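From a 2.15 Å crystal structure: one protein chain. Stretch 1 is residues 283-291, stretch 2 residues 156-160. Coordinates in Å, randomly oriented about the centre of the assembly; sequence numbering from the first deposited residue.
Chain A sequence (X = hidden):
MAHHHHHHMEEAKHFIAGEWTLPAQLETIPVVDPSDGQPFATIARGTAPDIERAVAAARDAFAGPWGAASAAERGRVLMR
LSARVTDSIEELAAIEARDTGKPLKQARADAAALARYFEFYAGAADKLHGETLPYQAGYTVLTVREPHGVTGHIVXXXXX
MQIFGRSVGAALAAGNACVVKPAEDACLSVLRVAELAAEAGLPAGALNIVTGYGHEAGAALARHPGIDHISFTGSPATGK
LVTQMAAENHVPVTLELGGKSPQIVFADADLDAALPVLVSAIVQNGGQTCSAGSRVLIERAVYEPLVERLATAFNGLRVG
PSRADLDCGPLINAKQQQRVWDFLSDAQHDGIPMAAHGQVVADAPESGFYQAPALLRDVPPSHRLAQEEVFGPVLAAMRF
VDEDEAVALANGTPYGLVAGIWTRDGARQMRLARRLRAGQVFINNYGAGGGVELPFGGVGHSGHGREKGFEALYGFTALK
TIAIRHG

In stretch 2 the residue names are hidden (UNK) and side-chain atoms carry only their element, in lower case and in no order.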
# COMPACT_ATOMS: atom_id res chain seq x y z
N VAL A 283 27.10 10.35 23.70
CA VAL A 283 27.12 11.36 24.75
C VAL A 283 25.70 11.81 25.09
O VAL A 283 25.40 12.14 26.24
CB VAL A 283 28.01 12.56 24.34
CG1 VAL A 283 27.78 13.76 25.25
CG2 VAL A 283 29.47 12.16 24.37
N GLN A 284 24.82 11.79 24.09
CA GLN A 284 23.42 12.18 24.27
C GLN A 284 22.75 11.40 25.39
O GLN A 284 22.81 10.17 25.43
CB GLN A 284 22.64 11.97 22.97
CG GLN A 284 21.17 12.32 23.05
CD GLN A 284 20.41 12.00 21.78
OE1 GLN A 284 20.97 11.43 20.84
NE2 GLN A 284 19.13 12.36 21.74
N ASN A 285 22.12 12.13 26.31
CA ASN A 285 21.42 11.56 27.46
C ASN A 285 22.34 10.68 28.30
O ASN A 285 21.91 9.68 28.87
CB ASN A 285 20.20 10.76 27.01
CG ASN A 285 19.16 10.60 28.11
OD1 ASN A 285 18.98 11.49 28.94
ND2 ASN A 285 18.49 9.45 28.12
N GLY A 286 23.62 11.06 28.37
CA GLY A 286 24.60 10.30 29.13
C GLY A 286 24.74 8.86 28.70
O GLY A 286 25.05 7.98 29.51
N GLY A 287 24.51 8.60 27.41
CA GLY A 287 24.59 7.25 26.88
C GLY A 287 23.43 6.37 27.30
O GLY A 287 23.40 5.18 26.99
N GLN A 288 22.47 6.96 28.01
CA GLN A 288 21.29 6.24 28.47
C GLN A 288 20.24 6.21 27.37
O GLN A 288 19.15 6.79 27.50
CB GLN A 288 20.74 6.87 29.75
CG GLN A 288 21.74 6.86 30.90
CD GLN A 288 21.25 7.62 32.11
OE1 GLN A 288 21.23 7.09 33.23
NE2 GLN A 288 20.86 8.88 31.91
N THR A 289 20.58 5.54 26.27
CA THR A 289 19.72 5.44 25.10
C THR A 289 19.84 4.03 24.53
O THR A 289 20.94 3.51 24.38
CB THR A 289 20.10 6.47 24.02
OG1 THR A 289 20.07 7.79 24.59
CG2 THR A 289 19.13 6.41 22.85
N CYS A 290 18.70 3.41 24.22
CA CYS A 290 18.69 2.05 23.69
C CYS A 290 19.53 1.92 22.42
O CYS A 290 20.26 0.95 22.24
CB CYS A 290 17.26 1.60 23.40
SG CYS A 290 16.22 1.38 24.87
N SER A 291 19.44 2.92 21.55
CA SER A 291 20.11 2.88 20.26
C SER A 291 21.42 3.68 20.26
O SER A 291 21.87 4.13 19.21
CB SER A 291 19.19 3.42 19.16
OG SER A 291 18.91 4.79 19.36
N UNK A 156 9.82 3.98 30.02
CA UNK A 156 11.03 4.08 30.85
C UNK A 156 11.40 5.52 31.22
O UNK A 156 10.70 6.46 30.86
c UNK A 156 12.10 3.44 29.98
c UNK A 156 11.66 3.71 28.59
c UNK A 156 10.15 3.72 28.61
N UNK A 157 12.52 5.67 31.93
CA UNK A 157 12.91 6.94 32.51
C UNK A 157 13.85 7.77 31.63
O UNK A 157 14.04 8.96 31.88
c UNK A 157 16.49 4.37 33.53
c UNK A 157 18.55 5.08 32.62
c UNK A 157 17.80 4.07 33.16
c UNK A 157 13.58 6.70 33.87
n UNK A 157 15.53 3.56 34.08
c UNK A 157 16.72 6.66 32.82
c UNK A 157 15.93 5.65 33.36
c UNK A 157 14.39 4.30 34.27
c UNK A 157 14.58 5.59 33.85
c UNK A 157 18.02 6.37 32.45
N UNK A 158 14.44 7.15 30.62
CA UNK A 158 15.48 7.81 29.83
C UNK A 158 14.92 8.81 28.82
O UNK A 158 15.52 9.85 28.58
o UNK A 158 14.36 5.68 28.37
c UNK A 158 16.36 6.77 29.12
n UNK A 158 16.25 5.29 27.22
c UNK A 158 15.57 5.86 28.20
N UNK A 159 13.77 8.48 28.23
CA UNK A 159 13.07 9.43 27.37
C UNK A 159 11.57 9.37 27.63
O UNK A 159 10.81 8.85 26.81
c UNK A 159 17.42 9.64 24.65
c UNK A 159 15.25 10.56 25.05
c UNK A 159 16.97 8.40 25.05
o UNK A 159 18.73 9.80 24.26
c UNK A 159 16.57 10.73 24.65
c UNK A 159 14.78 9.32 25.46
c UNK A 159 13.34 9.14 25.89
c UNK A 159 15.66 8.25 25.45
N UNK A 160 11.13 9.90 28.79
CA UNK A 160 9.71 9.86 29.17
C UNK A 160 8.78 10.44 28.11
O UNK A 160 7.84 9.76 27.70
c UNK A 160 9.68 10.72 30.44
c UNK A 160 11.96 10.51 29.84
c UNK A 160 11.04 10.56 31.02
O HOH W 1 15.95 4.60 24.16

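Position 156 carries three side-chain carbons that close a ring onto its own backbone nitrogen, and it lies out of reach of stretch 1. Such a ring belongs to proline alone, so this is P156; its fixed phi, here -83°, stiffens the chain leading into the contact.

Position 157 has one carbon followed by fused five- and six-membered rings holding eight carbons and one nitrogen. Its CA-to-CB bond points sideways, but the length of the side chain brings the six-membered ring to Q288 OE1. An indole of this kind identifies W157, whose CZ3 lies 3.4 Å from Q288 OE1. The bulky, flat indole thus covers part of the glutamine side chain, whose OE1 is hydrogen-bonded elsewhere in the structure.

At position 158 there are two side-chain carbons, the second bearing one oxygen and one nitrogen; the CA-to-CB bond points toward stretch 1, and the nitrogen reaches Q288 O. A short branched end with this composition is a carboxamide, which makes the residue N158. N158 ND2 donates to Q288 O at 3.3 Å and, more weakly, to water 1 at 3.2 Å; the same water accepts from C290 N at 3.0 Å. N158 OD1 weakly accepts from the backbone N of position 159 at 2.9 Å. Asparagine suits the place because one compact group both donates across the contact and accepts from its own chain.

Position 159 shows one carbon, then a six-carbon ring bearing a single oxygen. Although CA-to-CB points sideways, the ring extends to stretch 1, where its oxygen reaches T289 OG1. This is a phenol, hence Y159. Y159 OH lies only 2.4 Å from T289 OG1, a very short hydrogen bond in which either hydroxyl could donate. Y159 OH is also 3.3 Å from N285 CB. N285 ND2 lies over one face of the ring, while T289 OG1 sits at its edge, so tyrosine combines an aromatic surface with a polar tip.

Position 160 again has three carbons closing a ring onto the backbone nitrogen; it does not touch stretch 1, and it is P160. Y159 is the N-cap, and P160 opens the helix, a position where proline's lack of an N-H is readily tolerated.

The contact joins two loops through side chains and backbone carbonyls. N285 ND2 gives a good hydrogen bond to Q288 O at 2.8 Å and a weak one to N158 O at 3.0 Å, while N158 ND2 also donates to Q288 O. Two asparagines therefore converge on one carbonyl, and the Y159–T289 hydroxyl pair provides a further tie.

Stretch 2 (156-160) PWNYP
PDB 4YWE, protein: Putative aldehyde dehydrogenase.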